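Local structure of flavodoxin (2ARK) at residues K19-L24 with C92-S97. The protein binds FMN and, as in other flavodoxins, probably serves as a low-potential electron donor to redox enzymes. Residues are numbered along the deposited sequence; the frame is centred on the assembly and turned at random.
Sequences KKMAEL and CAFSSS
CG of Phe94 sits between its backbone N and carbonyl carbon (chi1 58°), which puts the ring against Met21 CB and Ala22, while Met21, a selenomethionine here, runs extended through chi2 and bends at chi3 (80°), bringing SE and CE against the backbone of Ser95. The ring's CD2 lies 3.7 Å from Met21 CB, and its outer end packs against Ala22, with CZ 3.7 Å from Ala22 CB and CE2 3.7 Å from Ala22 N; the ring meets this turn of helix obliquely. The bent end of Met21 then reaches past the ring: SE is 3.5 Å from Ser95 O and 3.8 Å from Ser96 CB. Val9 of strand 5-11 and Leu157 of helix 148-168 also touch the phenyl group, so an alanine in place of Phe94 would probably open a gap between helix and sheet and take from Met21 CB and Ala22 the ring they pack on. This is helix-on-sheet packing of the flavodoxin-like fold, helix 17-30 lying against strand 90-97 of the parallel sheet. A bound phosphate ion lies about 4 Å from the Ser96 side chain, a position consistent with the FMN phosphate site of flavodoxins, at the N-terminal end of this helix. The hydroxyls of Ser95 and Ser96 bond elsewhere, to Ser60 O and Thr62 OG1 and to Gly143 O; what joins helix and strand here is van der Waals packing, apolar except where SE and CE rest on the Ser95 carbonyl.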
ATOM      1  N   LYS A  19       9.194  20.162   8.809  1.00 24.59           N
ATOM      2  CA  LYS A  19      10.492  20.839   8.957  1.00 24.98           C
ATOM      3  C   LYS A  19      11.106  20.544  10.327  1.00 26.07           C
ATOM      4  O   LYS A  19      12.277  20.221  10.411  1.00 27.20           O
ATOM      5  CB  LYS A  19      10.425  22.372   8.707  1.00 25.23           C
ATOM      6  CG  LYS A  19      11.846  23.034   8.407  1.00 24.98           C
ATOM      7  CD  LYS A  19      12.013  24.472   8.867  1.00 23.96           C
ATOM      8  CE  LYS A  19      13.336  25.110   8.400  1.00 25.23           C
ATOM      9  NZ  LYS A  19      13.243  26.647   8.117  1.00 21.47           N
ATOM     10  N   LYS A  20      10.332  20.645  11.395  1.00 27.41           N
ATOM     11  CA  LYS A  20      10.816  20.285  12.728  1.00 29.14           C
ATOM     12  C   LYS A  20      11.249  18.800  12.800  1.00 29.47           C
ATOM     13  O   LYS A  20      12.321  18.496  13.332  1.00 29.09           O
ATOM     14  CB  LYS A  20       9.788  20.653  13.808  1.00 29.99           C
ATOM     15  CG  LYS A  20       9.848  22.139  14.246  1.00 34.03           C
ATOM     16  CD  LYS A  20       9.325  23.093  13.142  1.00 38.60           C
ATOM     17  CE  LYS A  20      10.091  24.474  13.010  1.00 38.54           C
ATOM     18  NZ  LYS A  20       9.817  25.178  11.674  1.00 38.16           N
HETATM   19  N   MSE A  21      10.455  17.888  12.222  1.00 29.74           N
HETATM   20  CA  MSE A  21      10.897  16.492  12.063  1.00 31.04           C
HETATM   21  C   MSE A  21      12.200  16.372  11.300  1.00 28.67           C
HETATM   22  O   MSE A  21      13.057  15.614  11.691  1.00 29.69           O
HETATM   23  CB  MSE A  21       9.866  15.644  11.336  1.00 30.16           C
HETATM   24  CG  MSE A  21       8.521  15.580  11.997  1.00 31.87           C
HETATM   25 SE   MSE A  21       7.319  14.382  11.027  1.00 39.05          SE
HETATM   26  CE  MSE A  21       7.989  12.609  11.724  1.00 31.42           C
ATOM     27  N   ALA A  22      12.346  17.122  10.217  1.00 27.98           N
ATOM     28  CA  ALA A  22      13.507  17.014   9.309  1.00 26.61           C
ATOM     29  C   ALA A  22      14.790  17.419  10.000  1.00 26.59           C
ATOM     30  O   ALA A  22      15.860  16.846   9.752  1.00 25.51           O
ATOM     31  CB  ALA A  22      13.285  17.875   8.106  1.00 26.18           C
ATOM     32  N   GLU A  23      14.663  18.408  10.892  1.00 26.94           N
ATOM     33  CA  GLU A  23      15.807  18.937  11.614  1.00 27.58           C
ATOM     34  C   GLU A  23      16.296  17.895  12.611  1.00 28.18           C
ATOM     35  O   GLU A  23      17.503  17.757  12.825  1.00 29.05           O
ATOM     36  CB  GLU A  23      15.440  20.232  12.325  1.00 27.14           C
ATOM     37  CG  GLU A  23      15.360  21.436  11.434  1.00 28.49           C
ATOM     38  CD  GLU A  23      14.672  22.623  12.110  1.00 32.28           C
ATOM     39  OE1 GLU A  23      14.043  22.448  13.175  1.00 34.71           O
ATOM     40  OE2 GLU A  23      14.752  23.752  11.581  1.00 34.89           O
ATOM     41  N   LEU A  24      15.350  17.167  13.207  1.00 28.40           N
ATOM     42  CA  LEU A  24      15.634  16.114  14.173  1.00 28.39           C
ATOM     43  C   LEU A  24      16.201  14.868  13.516  1.00 28.30           C
ATOM     44  O   LEU A  24      17.101  14.232  14.077  1.00 28.06           O
ATOM     45  CB  LEU A  24      14.384  15.769  14.970  1.00 28.25           C
ATOM     46  CG  LEU A  24      14.012  16.835  16.017  1.00 28.89           C
ATOM     47  CD1 LEU A  24      12.533  16.731  16.421  1.00 27.03           C
ATOM     48  CD2 LEU A  24      14.949  16.813  17.231  1.00 26.97           C
ATOM     49  N   CYS A  92      14.781   6.293   3.336  1.00 28.58           N
ATOM     50  CA  CYS A  92      13.632   6.111   4.245  1.00 27.72           C
ATOM     51  C   CYS A  92      12.730   7.356   4.144  1.00 26.44           C
ATOM     52  O   CYS A  92      13.028   8.260   3.357  1.00 25.62           O
ATOM     53  CB  CYS A  92      14.124   5.920   5.668  1.00 27.55           C
ATOM     54  SG  CYS A  92      15.188   7.287   6.251  1.00 30.78           S
ATOM     55  N   ALA A  93      11.666   7.395   4.956  1.00 25.23           N
ATOM     56  CA  ALA A  93      10.542   8.321   4.806  1.00 24.39           C
ATOM     57  C   ALA A  93      10.168   8.873   6.160  1.00 24.12           C
ATOM     58  O   ALA A  93      10.416   8.220   7.175  1.00 25.04           O
ATOM     59  CB  ALA A  93       9.300   7.575   4.171  1.00 23.74           C
ATOM     60  N   PHE A  94       9.559  10.053   6.201  1.00 23.90           N
ATOM     61  CA  PHE A  94       8.911  10.525   7.452  1.00 23.82           C
ATOM     62  C   PHE A  94       7.751  11.468   7.163  1.00 24.61           C
ATOM     63  O   PHE A  94       7.678  12.048   6.062  1.00 25.50           O
ATOM     64  CB  PHE A  94       9.908  11.122   8.440  1.00 23.06           C
ATOM     65  CG  PHE A  94      10.714  12.295   7.894  1.00 24.17           C
ATOM     66  CD1 PHE A  94      11.878  12.073   7.128  1.00 22.02           C
ATOM     67  CD2 PHE A  94      10.355  13.623   8.219  1.00 22.48           C
ATOM     68  CE1 PHE A  94      12.634  13.151   6.651  1.00 21.74           C
ATOM     69  CE2 PHE A  94      11.120  14.715   7.752  1.00 20.94           C
ATOM     70  CZ  PHE A  94      12.249  14.482   6.955  1.00 21.24           C
ATOM     71  N   SER A  95       6.824  11.614   8.102  1.00 24.02           N
ATOM     72  CA  SER A  95       5.600  12.340   7.786  1.00 24.98           C
ATOM     73  C   SER A  95       4.845  12.759   9.039  1.00 25.65           C
ATOM     74  O   SER A  95       4.840  12.042  10.068  1.00 24.93           O
ATOM     75  CB  SER A  95       4.675  11.469   6.910  1.00 26.10           C
ATOM     76  OG  SER A  95       3.534  12.191   6.440  1.00 27.75           O
ATOM     77  N   SER A  96       4.213  13.928   8.938  1.00 25.86           N
ATOM     78  CA  SER A  96       3.431  14.502  10.009  1.00 26.33           C
ATOM     79  C   SER A  96       2.035  14.578   9.431  1.00 26.63           C
ATOM     80  O   SER A  96       1.878  14.974   8.271  1.00 27.47           O
ATOM     81  CB  SER A  96       3.950  15.911  10.321  1.00 26.57           C
ATOM     82  OG  SER A  96       3.173  16.554  11.318  1.00 27.42           O
ATOM     83  N   SER A  97       1.032  14.189  10.217  1.00 26.81           N
ATOM     84  CA  SER A  97      -0.385  14.278   9.816  1.00 26.33           C
ATOM     85  C   SER A  97      -1.154  15.120  10.804  1.00 25.48           C
ATOM     86  O   SER A  97      -0.606  15.553  11.786  1.00 25.35           O
ATOM     87  CB  SER A  97      -1.019  12.883   9.709  1.00 26.40           C
ATOM     88  OG  SER A  97      -0.824  12.159  10.918  1.00 29.11           O
TER